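Local structure of pseudoazurin (Blue copper protein) (Sinorhizobium meliloti, 3TU6) at residues A[18-23]-A[76-81]; A[42-47]-A[56-61]; A[82-87]-A[107-112]. The protein probably carries electrons in the periplasm, using a single bound copper ion as its redox centre. One frame throughout, in Å; residues are numbered along the deposited sequence.

Contact 1. Residues A[18-23]-A[76-81]; sequences MAFEPA and YMYQCA. With CU (copper (II) ion), chain B.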
ATOM      1  N   MET A  18      -1.299  13.756  -2.268  1.00 26.23           N
ATOM      2  CA  MET A  18      -1.237  12.484  -3.000  1.00 23.77           C
ATOM      3  C   MET A  18      -1.009  11.340  -2.008  1.00 23.68           C
ATOM      4  O   MET A  18       0.136  10.967  -1.720  1.00 22.64           O
ATOM      5  CB  MET A  18      -0.144  12.496  -4.083  1.00 25.99           C
ATOM      6  CG  MET A  18      -0.132  13.722  -4.995  1.00 23.30           C
ATOM      7  SD  MET A  18      -1.657  13.966  -5.925  1.00 27.10           S
ATOM      8  CE  MET A  18      -2.421  15.284  -4.987  1.00 23.25           C
ATOM      9  N   ALA A  19      -2.099  10.784  -1.485  1.00 21.29           N
ATOM     10  CA  ALA A  19      -2.004   9.829  -0.384  1.00 21.18           C
ATOM     11  C   ALA A  19      -3.074   8.743  -0.422  1.00 20.21           C
ATOM     12  O   ALA A  19      -4.218   8.996  -0.802  1.00 20.66           O
ATOM     13  CB  ALA A  19      -2.070  10.571   0.945  1.00 20.79           C
ATOM     14  N   PHE A  20      -2.684   7.535  -0.022  1.00 19.19           N
ATOM     15  CA  PHE A  20      -3.635   6.468   0.264  1.00 19.11           C
ATOM     16  C   PHE A  20      -4.065   6.589   1.724  1.00 19.71           C
ATOM     17  O   PHE A  20      -3.216   6.741   2.607  1.00 19.34           O
ATOM     18  CB  PHE A  20      -3.009   5.095   0.023  1.00 17.44           C
ATOM     19  CG  PHE A  20      -2.666   4.821  -1.415  1.00 17.59           C
ATOM     20  CD1 PHE A  20      -3.655   4.477  -2.328  1.00 23.91           C
ATOM     21  CD2 PHE A  20      -1.349   4.886  -1.853  1.00 26.46           C
ATOM     22  CE1 PHE A  20      -3.336   4.213  -3.657  1.00 18.85           C
ATOM     23  CE2 PHE A  20      -1.025   4.623  -3.179  1.00 21.41           C
ATOM     24  CZ  PHE A  20      -2.018   4.289  -4.081  1.00 19.38           C
ATOM     25  N   GLU A  21      -5.375   6.531   1.966  1.00 20.32           N
ATOM     26  CA  GLU A  21      -5.927   6.628   3.317  0.50 20.86           C
ATOM     27  C   GLU A  21      -6.844   5.439   3.604  1.00 20.20           C
ATOM     28  O   GLU A  21      -7.873   5.273   2.943  1.00 20.55           O
ATOM     29  CB  GLU A  21      -6.698   7.938   3.491  0.50 20.05           C
ATOM     30  CG  GLU A  21      -7.192   8.177   4.914  0.50 26.30           C
ATOM     31  CD  GLU A  21      -7.784   9.558   5.105  0.50 22.55           C
ATOM     32  OE1 GLU A  21      -7.437  10.471   4.328  0.50 34.33           O
ATOM     33  OE2 GLU A  21      -8.595   9.730   6.039  0.50 32.25           O
ATOM     34  N   PRO A  22      -6.480   4.597   4.595  1.00 19.94           N
ATOM     35  CA  PRO A  22      -5.296   4.628   5.459  1.00 21.34           C
ATOM     36  C   PRO A  22      -4.027   4.187   4.729  1.00 21.59           C
ATOM     37  O   PRO A  22      -4.098   3.426   3.764  1.00 23.36           O
ATOM     38  CB  PRO A  22      -5.651   3.637   6.568  1.00 21.71           C
ATOM     39  CG  PRO A  22      -6.565   2.687   5.930  1.00 21.99           C
ATOM     40  CD  PRO A  22      -7.372   3.479   4.951  1.00 21.53           C
ATOM     41  N   ALA A  23      -2.880   4.676   5.191  1.00 22.42           N
ATOM     42  CA  ALA A  23      -1.592   4.314   4.603  1.00 22.17           C
ATOM     43  C   ALA A  23      -1.217   2.864   4.914  1.00 22.01           C
ATOM     44  O   ALA A  23      -0.517   2.221   4.129  1.00 20.03           O
ATOM     45  CB  ALA A  23      -0.504   5.255   5.102  1.00 24.39           C
ATOM     46  N   TYR A  76       2.653  -6.095   2.084  1.00 21.27           N
ATOM     47  CA  TYR A  76       2.472  -5.783   0.673  1.00 20.52           C
ATOM     48  C   TYR A  76       2.701  -4.286   0.470  1.00 19.49           C
ATOM     49  O   TYR A  76       1.931  -3.469   0.977  1.00 17.31           O
ATOM     50  CB  TYR A  76       1.057  -6.152   0.223  1.00 20.99           C
ATOM     51  CG  TYR A  76       0.758  -7.638   0.219  1.00 20.52           C
ATOM     52  CD1 TYR A  76       0.600  -8.345   1.411  1.00 27.86           C
ATOM     53  CD2 TYR A  76       0.612  -8.333  -0.978  1.00 19.22           C
ATOM     54  CE1 TYR A  76       0.319  -9.706   1.407  1.00 22.66           C
ATOM     55  CE2 TYR A  76       0.332  -9.692  -0.990  1.00 21.45           C
ATOM     56  CZ  TYR A  76       0.185 -10.373   0.203  1.00 24.29           C
ATOM     57  OH  TYR A  76      -0.092 -11.720   0.185  1.00 29.50           O
ATOM     58  N   MET A  77       3.761  -3.932  -0.256  1.00 19.69           N
ATOM     59  CA  MET A  77       4.060  -2.534  -0.571  1.00 20.04           C
ATOM     60  C   MET A  77       3.564  -2.204  -1.975  1.00 20.26           C
ATOM     61  O   MET A  77       3.993  -2.823  -2.951  1.00 21.13           O
ATOM     62  CB  MET A  77       5.563  -2.267  -0.482  1.00 20.04           C
ATOM     63  CG  MET A  77       6.178  -2.560   0.882  1.00 20.00           C
ATOM     64  SD  MET A  77       5.518  -1.556   2.227  1.00 22.39           S
ATOM     65  CE  MET A  77       6.052   0.085   1.738  1.00 13.33           C
ATOM     66  N   TYR A  78       2.663  -1.228  -2.065  1.00 19.93           N
ATOM     67  CA  TYR A  78       2.055  -0.833  -3.336  1.00 19.40           C
ATOM     68  C   TYR A  78       2.194   0.674  -3.554  1.00 19.70           C
ATOM     69  O   TYR A  78       2.514   1.418  -2.622  1.00 20.59           O
ATOM     70  CB  TYR A  78       0.585  -1.258  -3.377  1.00 18.97           C
ATOM     71  CG  TYR A  78      -0.310  -0.532  -2.395  1.00 19.57           C
ATOM     72  CD1 TYR A  78      -0.923   0.667  -2.744  1.00 10.53           C
ATOM     73  CD2 TYR A  78      -0.547  -1.044  -1.122  1.00 17.58           C
ATOM     74  CE1 TYR A  78      -1.737   1.342  -1.854  1.00 13.39           C
ATOM     75  CE2 TYR A  78      -1.372  -0.378  -0.222  1.00 20.81           C
ATOM     76  CZ  TYR A  78      -1.965   0.815  -0.597  1.00 16.49           C
ATOM     77  OH  TYR A  78      -2.783   1.486   0.279  1.00 16.41           O
ATOM     78  N   GLN A  79       1.943   1.117  -4.783  1.00 16.70           N
ATOM     79  CA  GLN A  79       2.177   2.509  -5.162  1.00 16.99           C
ATOM     80  C   GLN A  79       1.130   3.049  -6.126  1.00 16.63           C
ATOM     81  O   GLN A  79       0.374   2.288  -6.733  1.00 19.00           O
ATOM     82  CB  GLN A  79       3.557   2.639  -5.815  1.00 16.59           C
ATOM     83  CG  GLN A  79       3.687   1.908  -7.154  1.00 19.08           C
ATOM     84  CD  GLN A  79       5.040   2.114  -7.810  1.00 27.50           C
ATOM     85  OE1 GLN A  79       6.079   2.058  -7.153  1.00 29.16           O
ATOM     86  NE2 GLN A  79       5.030   2.349  -9.117  1.00 25.64           N
ATOM     87  N   CYS A  80       1.103   4.374  -6.252  1.00 15.21           N
ATOM     88  CA  CYS A  80       0.403   5.054  -7.335  1.00 18.29           C
ATOM     89  C   CYS A  80       1.458   5.496  -8.343  1.00 18.49           C
ATOM     90  O   CYS A  80       2.329   6.297  -8.014  1.00 19.18           O
ATOM     91  CB  CYS A  80      -0.357   6.272  -6.809  1.00 16.90           C
ATOM     92  SG  CYS A  80      -1.091   7.298  -8.101  1.00 20.67           S
ATOM     93  N   ALA A  81       1.379   4.975  -9.566  1.00 20.18           N
ATOM     94  CA  ALA A  81       2.404   5.235 -10.582  1.00 21.67           C
ATOM     95  C   ALA A  81       2.585   6.728 -10.890  1.00 21.63           C
ATOM     96  O   ALA A  81       3.716   7.217 -10.911  1.00 24.26           O
ATOM     97  CB  ALA A  81       2.105   4.453 -11.863  1.00 23.44           C
TER
HETATM   98 CU    CU B 201      -1.916   9.112  -7.084  1.00 19.69          CU
HETATM   99  O   HOH W   1      -3.003   0.838   2.900  1.00 21.27           O

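Contact 2. Residues A[42-47]-A[56-61]; sequences HNSALM and ETWKGK. With CU (copper (II) ion), chain B.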
ATOM      1  N   HIS A  42      -5.583   8.615  -9.847  1.00 23.32           N
ATOM      2  CA  HIS A  42      -4.751   7.672  -9.092  1.00 22.41           C
ATOM      3  C   HIS A  42      -4.974   6.233  -9.536  1.00 21.77           C
ATOM      4  O   HIS A  42      -5.994   5.903 -10.142  1.00 23.36           O
ATOM      5  CB  HIS A  42      -5.039   7.772  -7.592  1.00 22.89           C
ATOM      6  CG  HIS A  42      -4.968   9.163  -7.049  1.00 24.26           C
ATOM      7  ND1 HIS A  42      -3.775   9.813  -6.817  1.00 19.16           N
ATOM      8  CD2 HIS A  42      -5.944  10.027  -6.683  1.00 20.83           C
ATOM      9  CE1 HIS A  42      -4.020  11.019  -6.338  1.00 20.35           C
ATOM     10  NE2 HIS A  42      -5.329  11.173  -6.246  1.00 19.71           N
ATOM     11  N   ASN A  43      -4.001   5.384  -9.222  1.00 20.75           N
ATOM     12  CA  ASN A  43      -4.136   3.943  -9.384  1.00 19.72           C
ATOM     13  C   ASN A  43      -3.482   3.226  -8.207  1.00 19.07           C
ATOM     14  O   ASN A  43      -2.859   3.863  -7.357  1.00 19.49           O
ATOM     15  CB  ASN A  43      -3.524   3.478 -10.713  1.00 19.47           C
ATOM     16  CG  ASN A  43      -2.012   3.301 -10.646  1.00 21.05           C
ATOM     17  OD1 ASN A  43      -1.282   4.192 -10.206  1.00 18.21           O
ATOM     18  ND2 ASN A  43      -1.537   2.147 -11.096  1.00 26.99           N
ATOM     19  N   SER A  44      -3.632   1.905  -8.166  1.00 18.83           N
ATOM     20  CA  SER A  44      -2.953   1.076  -7.175  1.00 20.32           C
ATOM     21  C   SER A  44      -2.286  -0.105  -7.869  1.00 19.68           C
ATOM     22  O   SER A  44      -2.948  -0.869  -8.573  1.00 19.44           O
ATOM     23  CB  SER A  44      -3.942   0.572  -6.125  1.00 20.92           C
ATOM     24  OG  SER A  44      -3.280  -0.218  -5.151  1.00 22.29           O
ATOM     25  N   ALA A  45      -0.976  -0.238  -7.671  1.00 19.31           N
ATOM     26  CA  ALA A  45      -0.206  -1.343  -8.236  1.00 20.00           C
ATOM     27  C   ALA A  45       0.848  -1.807  -7.235  1.00 20.28           C
ATOM     28  O   ALA A  45       1.474  -0.989  -6.565  1.00 18.19           O
ATOM     29  CB  ALA A  45       0.455  -0.914  -9.539  1.00 18.93           C
ATOM     30  N   LEU A  46       1.036  -3.121  -7.143  1.00 22.14           N
ATOM     31  CA  LEU A  46       2.036  -3.699  -6.249  1.00 23.69           C
ATOM     32  C   LEU A  46       3.432  -3.325  -6.736  1.00 24.45           C
ATOM     33  O   LEU A  46       3.723  -3.421  -7.929  1.00 26.86           O
ATOM     34  CB  LEU A  46       1.888  -5.225  -6.198  1.00 25.32           C
ATOM     35  CG  LEU A  46       2.781  -5.992  -5.215  1.00 23.59           C
ATOM     36  CD1 LEU A  46       2.388  -5.692  -3.774  1.00 18.21           C
ATOM     37  CD2 LEU A  46       2.710  -7.487  -5.489  1.00 27.51           C
ATOM     38  N   MET A  47       4.286  -2.893  -5.813  1.00 24.10           N
ATOM     39  CA  MET A  47       5.659  -2.521  -6.145  1.00 25.22           C
ATOM     40  C   MET A  47       6.486  -3.767  -6.445  1.00 27.88           C
ATOM     41  O   MET A  47       6.202  -4.849  -5.924  1.00 26.34           O
ATOM     42  CB  MET A  47       6.301  -1.732  -4.999  1.00 26.07           C
ATOM     43  CG  MET A  47       5.578  -0.432  -4.669  1.00 23.14           C
ATOM     44  SD  MET A  47       6.495   0.639  -3.545  1.00 24.30           S
ATOM     45  CE  MET A  47       7.835   1.173  -4.610  1.00 21.97           C
ATOM     46  N   GLU A  56       0.024 -13.285  -5.010  1.00 43.52           N
ATOM     47  CA  GLU A  56      -0.581 -12.743  -6.224  1.00 44.97           C
ATOM     48  C   GLU A  56      -0.363 -11.235  -6.278  1.00 42.58           C
ATOM     49  O   GLU A  56      -0.570 -10.537  -5.283  1.00 43.49           O
ATOM     50  CB  GLU A  56      -2.081 -13.051  -6.273  1.00 45.97           C
ATOM     51  CG  GLU A  56      -2.407 -14.524  -6.472  1.00 54.60           C
ATOM     52  CD  GLU A  56      -3.875 -14.767  -6.778  1.00 65.58           C
ATOM     53  OE1 GLU A  56      -4.184 -15.787  -7.429  1.00 75.21           O
ATOM     54  OE2 GLU A  56      -4.721 -13.941  -6.372  1.00 71.02           O
ATOM     55  N   THR A  57       0.058 -10.744  -7.439  1.00 40.00           N
ATOM     56  CA  THR A  57       0.322  -9.320  -7.635  1.00 37.47           C
ATOM     57  C   THR A  57      -0.888  -8.637  -8.261  1.00 33.34           C
ATOM     58  O   THR A  57      -1.840  -9.301  -8.675  1.00 33.85           O
ATOM     59  CB  THR A  57       1.538  -9.094  -8.555  1.00 37.57           C
ATOM     60  OG1 THR A  57       1.213  -9.490  -9.894  1.00 37.75           O
ATOM     61  CG2 THR A  57       2.740  -9.895  -8.067  1.00 40.37           C
ATOM     62  N   TRP A  58      -0.846  -7.309  -8.320  1.00 29.00           N
ATOM     63  CA  TRP A  58      -1.890  -6.542  -8.989  1.00 25.63           C
ATOM     64  C   TRP A  58      -1.342  -5.260  -9.611  1.00 25.02           C
ATOM     65  O   TRP A  58      -0.339  -4.707  -9.153  1.00 21.27           O
ATOM     66  CB  TRP A  58      -3.044  -6.228  -8.029  1.00 25.10           C
ATOM     67  CG  TRP A  58      -2.744  -5.182  -6.995  1.00 22.58           C
ATOM     68  CD1 TRP A  58      -2.940  -3.836  -7.112  1.00 25.16           C
ATOM     69  CD2 TRP A  58      -2.222  -5.398  -5.679  1.00 27.68           C
ATOM     70  NE1 TRP A  58      -2.562  -3.198  -5.954  1.00 24.48           N
ATOM     71  CE2 TRP A  58      -2.118  -4.135  -5.058  1.00 27.67           C
ATOM     72  CE3 TRP A  58      -1.827  -6.537  -4.965  1.00 30.20           C
ATOM     73  CZ2 TRP A  58      -1.633  -3.977  -3.756  1.00 30.44           C
ATOM     74  CZ3 TRP A  58      -1.346  -6.380  -3.671  1.00 26.50           C
ATOM     75  CH2 TRP A  58      -1.254  -5.108  -3.081  1.00 32.38           C
ATOM     76  N   LYS A  59      -2.018  -4.804 -10.661  1.00 23.84           N
ATOM     77  CA  LYS A  59      -1.642  -3.590 -11.369  1.00 25.15           C
ATOM     78  C   LYS A  59      -2.910  -2.904 -11.872  1.00 23.39           C
ATOM     79  O   LYS A  59      -3.338  -3.112 -13.007  1.00 26.88           O
ATOM     80  CB  LYS A  59      -0.693  -3.926 -12.525  1.00 24.76           C
ATOM     81  CG  LYS A  59      -0.120  -2.710 -13.248  1.00 32.43           C
ATOM     82  CD  LYS A  59       0.815  -3.113 -14.386  1.00 40.60           C
ATOM     83  CE  LYS A  59       2.159  -3.614 -13.874  1.00 46.66           C
ATOM     84  NZ  LYS A  59       3.073  -3.996 -14.986  1.00 49.55           N
ATOM     85  N   GLY A  60      -3.513  -2.096 -11.005  1.00 21.74           N
ATOM     86  CA  GLY A  60      -4.763  -1.419 -11.322  1.00 21.84           C
ATOM     87  C   GLY A  60      -4.583  -0.300 -12.330  1.00 21.02           C
ATOM     88  O   GLY A  60      -3.539   0.351 -12.367  1.00 19.37           O
ATOM     89  N   LYS A  61      -5.604  -0.083 -13.154  1.00 19.26           N
ATOM     90  CA  LYS A  61      -5.609   1.032 -14.099  1.00 22.41           C
ATOM     91  C   LYS A  61      -5.965   2.322 -13.363  1.00 22.48           C
ATOM     92  O   LYS A  61      -6.393   2.287 -12.207  1.00 22.18           O
ATOM     93  CB  LYS A  61      -6.611   0.778 -15.231  1.00 22.25           C
ATOM     94  CG  LYS A  61      -6.346  -0.485 -16.049  1.00 26.49           C
ATOM     95  CD  LYS A  61      -5.078  -0.370 -16.884  1.00 38.99           C
ATOM     96  CE  LYS A  61      -4.870  -1.602 -17.758  1.00 41.00           C
ATOM     97  NZ  LYS A  61      -4.636  -2.833 -16.956  1.00 44.68           N
TER
HETATM   98 CU    CU B 201      -1.916   9.112  -7.084  1.00 19.69          CU
HETATM   99  O   HOH W   2      -5.981   1.322  -9.448  1.00 11.09           O

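Contact 3. Residues A[82-87]-A[107-112]; sequences PHVGMG and KYPGKS. With CU (copper (II) ion), chain B.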
ATOM      1  N   PRO A  82       1.479   7.456 -11.131  1.00 20.13           N
ATOM      2  CA  PRO A  82       1.588   8.901 -11.348  1.00 20.84           C
ATOM      3  C   PRO A  82       2.253   9.694 -10.216  1.00 19.67           C
ATOM      4  O   PRO A  82       2.984  10.646 -10.490  1.00 20.31           O
ATOM      5  CB  PRO A  82       0.129   9.338 -11.510  1.00 23.11           C
ATOM      6  CG  PRO A  82      -0.548   8.154 -12.075  1.00 19.93           C
ATOM      7  CD  PRO A  82       0.138   6.953 -11.491  1.00 19.87           C
ATOM      8  N   HIS A  83       2.010   9.306  -8.964  1.00 19.50           N
ATOM      9  CA  HIS A  83       2.430  10.110  -7.814  1.00 18.11           C
ATOM     10  C   HIS A  83       3.410   9.412  -6.862  1.00 17.92           C
ATOM     11  O   HIS A  83       3.646   9.905  -5.758  1.00 18.64           O
ATOM     12  CB  HIS A  83       1.197  10.581  -7.037  1.00 17.51           C
ATOM     13  CG  HIS A  83       0.166  11.250  -7.894  1.00 16.06           C
ATOM     14  ND1 HIS A  83      -1.087  10.715  -8.105  1.00 21.29           N
ATOM     15  CD2 HIS A  83       0.207  12.401  -8.604  1.00 16.61           C
ATOM     16  CE1 HIS A  83      -1.776  11.514  -8.900  1.00 17.47           C
ATOM     17  NE2 HIS A  83      -1.014  12.543  -9.218  1.00 20.01           N
ATOM     18  N   VAL A  84       3.994   8.288  -7.278  1.00 18.48           N
ATOM     19  CA  VAL A  84       4.938   7.566  -6.416  1.00 17.60           C
ATOM     20  C   VAL A  84       6.133   8.446  -6.043  1.00 19.66           C
ATOM     21  O   VAL A  84       6.559   8.455  -4.888  1.00 18.98           O
ATOM     22  CB  VAL A  84       5.436   6.235  -7.038  1.00 19.35           C
ATOM     23  CG1 VAL A  84       6.134   6.469  -8.373  1.00 20.20           C
ATOM     24  CG2 VAL A  84       6.360   5.510  -6.062  1.00 13.31           C
ATOM     25  N   GLY A  85       6.647   9.202  -7.011  1.00 20.14           N
ATOM     26  CA  GLY A  85       7.757  10.123  -6.774  1.00 21.76           C
ATOM     27  C   GLY A  85       7.419  11.236  -5.794  1.00 22.59           C
ATOM     28  O   GLY A  85       8.309  11.783  -5.143  1.00 17.43           O
ATOM     29  N   MET A  86       6.131  11.566  -5.698  1.00 22.10           N
ATOM     30  CA  MET A  86       5.630  12.537  -4.724  1.00 23.30           C
ATOM     31  C   MET A  86       5.351  11.900  -3.358  1.00 23.79           C
ATOM     32  O   MET A  86       4.980  12.598  -2.413  1.00 26.46           O
ATOM     33  CB  MET A  86       4.351  13.197  -5.248  1.00 23.57           C
ATOM     34  CG  MET A  86       4.514  13.902  -6.589  1.00 22.68           C
ATOM     35  SD  MET A  86       2.984  14.661  -7.165  1.00 28.63           S
ATOM     36  CE  MET A  86       2.790  15.982  -5.970  1.00 27.65           C
ATOM     37  N   GLY A  87       5.514  10.581  -3.261  1.00 22.33           N
ATOM     38  CA  GLY A  87       5.395   9.861  -1.993  1.00 21.18           C
ATOM     39  C   GLY A  87       4.116   9.063  -1.809  1.00 19.12           C
ATOM     40  O   GLY A  87       3.838   8.594  -0.704  1.00 16.99           O
ATOM     41  N   LYS A 107      13.290  -0.724  -4.146  1.00 30.77           N
ATOM     42  CA  LYS A 107      13.508   0.614  -4.692  1.00 30.81           C
ATOM     43  C   LYS A 107      12.363   1.562  -4.337  1.00 28.72           C
ATOM     44  O   LYS A 107      11.214   1.328  -4.720  1.00 28.26           O
ATOM     45  CB  LYS A 107      13.668   0.549  -6.215  1.00 31.21           C
ATOM     46  N   TYR A 108      12.688   2.624  -3.601  1.00 26.64           N
ATOM     47  CA  TYR A 108      11.730   3.674  -3.262  1.00 25.94           C
ATOM     48  C   TYR A 108      12.189   4.998  -3.874  1.00 26.60           C
ATOM     49  O   TYR A 108      13.004   5.708  -3.278  1.00 25.90           O
ATOM     50  CB  TYR A 108      11.595   3.809  -1.744  1.00 27.82           C
ATOM     51  CG  TYR A 108      10.959   2.608  -1.082  1.00 23.76           C
ATOM     52  CD1 TYR A 108       9.584   2.414  -1.130  1.00 22.20           C
ATOM     53  CD2 TYR A 108      11.733   1.667  -0.407  1.00 22.75           C
ATOM     54  CE1 TYR A 108       8.992   1.312  -0.526  1.00 23.30           C
ATOM     55  CE2 TYR A 108      11.151   0.564   0.202  1.00 23.46           C
ATOM     56  CZ  TYR A 108       9.780   0.391   0.136  1.00 17.37           C
ATOM     57  OH  TYR A 108       9.195  -0.702   0.735  1.00 18.31           O
ATOM     58  N   PRO A 109      11.673   5.335  -5.071  1.00 25.18           N
ATOM     59  CA  PRO A 109      12.126   6.527  -5.782  1.00 25.83           C
ATOM     60  C   PRO A 109      11.506   7.818  -5.255  1.00 24.93           C
ATOM     61  O   PRO A 109      10.330   7.841  -4.891  1.00 20.65           O
ATOM     62  CB  PRO A 109      11.655   6.269  -7.215  1.00 25.30           C
ATOM     63  CG  PRO A 109      10.424   5.467  -7.053  1.00 26.86           C
ATOM     64  CD  PRO A 109      10.625   4.618  -5.825  1.00 24.91           C
ATOM     65  N   GLY A 110      12.300   8.884  -5.223  1.00 25.28           N
ATOM     66  CA  GLY A 110      11.813  10.199  -4.825  1.00 24.84           C
ATOM     67  C   GLY A 110      11.352  10.245  -3.380  1.00 23.69           C
ATOM     68  O   GLY A 110      12.029   9.728  -2.488  1.00 17.65           O
ATOM     69  N   LYS A 111      10.185  10.845  -3.158  1.00 22.20           N
ATOM     70  CA  LYS A 111       9.662  11.060  -1.806  1.00 23.84           C
ATOM     71  C   LYS A 111       9.041   9.812  -1.168  1.00 24.45           C
ATOM     72  O   LYS A 111       8.718   9.831   0.022  1.00 26.61           O
ATOM     73  CB  LYS A 111       8.645  12.205  -1.811  1.00 23.40           C
ATOM     74  CG  LYS A 111       9.239  13.549  -2.206  1.00 29.55           C
ATOM     75  CD  LYS A 111       8.237  14.677  -2.030  1.00 31.38           C
ATOM     76  CE  LYS A 111       8.884  16.030  -2.259  1.00 35.23           C
ATOM     77  NZ  LYS A 111       7.944  17.152  -1.989  1.00 31.24           N
ATOM     78  N   SER A 112       8.882   8.737  -1.941  1.00 22.61           N
ATOM     79  CA  SER A 112       8.363   7.470  -1.405  1.00 23.26           C
ATOM     80  C   SER A 112       9.312   6.806  -0.403  1.00 24.08           C
ATOM     81  O   SER A 112       8.889   5.942   0.366  1.00 23.13           O
ATOM     82  CB  SER A 112       8.044   6.485  -2.536  1.00 22.09           C
ATOM     83  OG  SER A 112       9.209   6.117  -3.250  1.00 30.00           O
TER
HETATM   84 CU    CU B 201      -1.916   9.112  -7.084  1.00 19.69          CU

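Contact 1. Residues A[18-23]-A[76-81]
Phe20, on strand 19-27, presents the face of its ring to Tyr78 of strand 74-79 in an edge-to-face pair, with centroids 4.7 Å apart and planes at 72°. With CG held between its backbone N and carbonyl carbon (chi1 67°), the Tyr78 ring leans toward strand 19-27. Tyr78 CE1 stands over the middle of the phenyl ring, 3.4 Å above its plane, nearly equidistant from all six carbons. The Phe20 rim meets the start of the copper-binding loop: Cys80 N lies in the ring plane, 3.7 Å from Phe20 CE2, and Phe20 CZ packs on Cys80 CB at 3.8 Å. Cys80 SG itself binds copper at 2.2 Å, alongside His42, His83 and Met88. Strand 3-9 also lines Phe20, through Val6 and Met8, while Phe35 makes a second edge-to-face pair with Tyr78. Further along, after the cis peptide bond that precedes it, Pro22 is linked to Tyr78 by a water that donates to Pro22 O (2.9 Å) and lies 2.7 Å from Tyr78 OH. Direct contact is therefore mainly apolar, the tyrosine hydroxyl reaching Pro22 O through a water, and the Phe20 ring forms an apolar second shell behind the cysteine ligand.

Contact 2. Residues A[42-47]-A[56-61]
Residues 42-47 and 56-61 run antiparallel, their end-to-end directions 161° apart, and join at a single bridge, the non-hydrogen-bonded pair Ala45 and Lys59, flanked by the bonds Gly60 N to Ser44 O and Leu46 N to Trp58 O. Gly60 fits closely here, because a beta carbon at this position would clash with Ser44 O. The indole of Trp58 lies against the neighbouring strand, its N-H edge turned to Ser44 and one face covered by Leu46. Ser44 OG, anti to its backbone N, is thereby put at that edge, where Trp58 NE1 donates to it over 3.2 Å, the oxygen lying near the ring plane. Over the six-membered ring sits Leu46 CB, 4.1 Å from the centroid and 8° off the normal, a CH-pi contact. Leu46 divides its branches: CD1 touches Trp58 CH2 at 3.8 Å, and CD2 meets Thr57 CG2 at 3.5 Å. A water bridges Ser44 N and Lys61 O. Towards the copper, His42 ND1 binds the metal at 2.0 Å, while His42 NE2 is hydrogen-bonded to Asn10 OD1. Asn43 ND2 donates a nearly straight bond to Gly60 O (3.0 Å, 169°), its partner close to the amide plane, and OD1 accepts from Ala81 N. An asparagine beside the histidine ligand, tying together the two ligand-bearing loops, belongs to the type 1 copper site of the cupredoxin fold.

Contact 3. Residues A[82-87]-A[107-112]
Pro109 O, next to Gly85 CA across the contact, is gripped twice by Ser112: Ser112 OG donates to Pro109 O over 2.6 Å from above the carbonyl plane, and the backbone N adds a weak bond. The weak backbone bond spans the type II' turn from Pro109 to Ser112, and the OG bond reinforces it. Gly110 has positive phi; a beta carbon there would collide with Gly85 O. Across the contact, Lys111 N donates to Gly85 O over 2.9 Å, also from above the carbonyl plane, at an N-H...O angle of 167°. Lys111 CB lies 3.4 Å from Gly85 O. Val84 turns CG2 anti to its backbone N, which sets that methyl 4.0 Å from Ser112 CB and 4.2 Å from Pro109 CG. Ser112 CB also approaches Val84 O at 3.4 Å, an oxygen that accepts a hydrogen bond from Gly87 N. An alanine at Ser112 would probably leave the Pro109 carbonyl with little more than the weak backbone bond, so that the turn would be less firmly closed. The loop 82-87 also carries His83, whose ND1 binds copper at 2.1 Å. Against it the contact docks the turn leading into helix 112-125, part of the C-terminal helical extension that pseudoazurins add to the cupredoxin barrel.

All three contacts bring a ligand to the same copper ion: Cys80 in contact 1, His42 in contact 2 and His83 in contact 3, with Met88 completing the site. Contact 1 lies about 10 Å, centre to centre, from each of the others, which are about 15 Å apart. Along the chain, contact 2 falls between the two segments of contact 1, and contact 3 follows both. Strands 45-46 and 74-79 are neighbours in the sheet, where Gln79 N probably bonds to Ala45 O. Met77 packs on Tyr108, joining strand 74-79 to the C-terminal region. The metal site thus draws together separate parts of the barrel and its C-terminal extension.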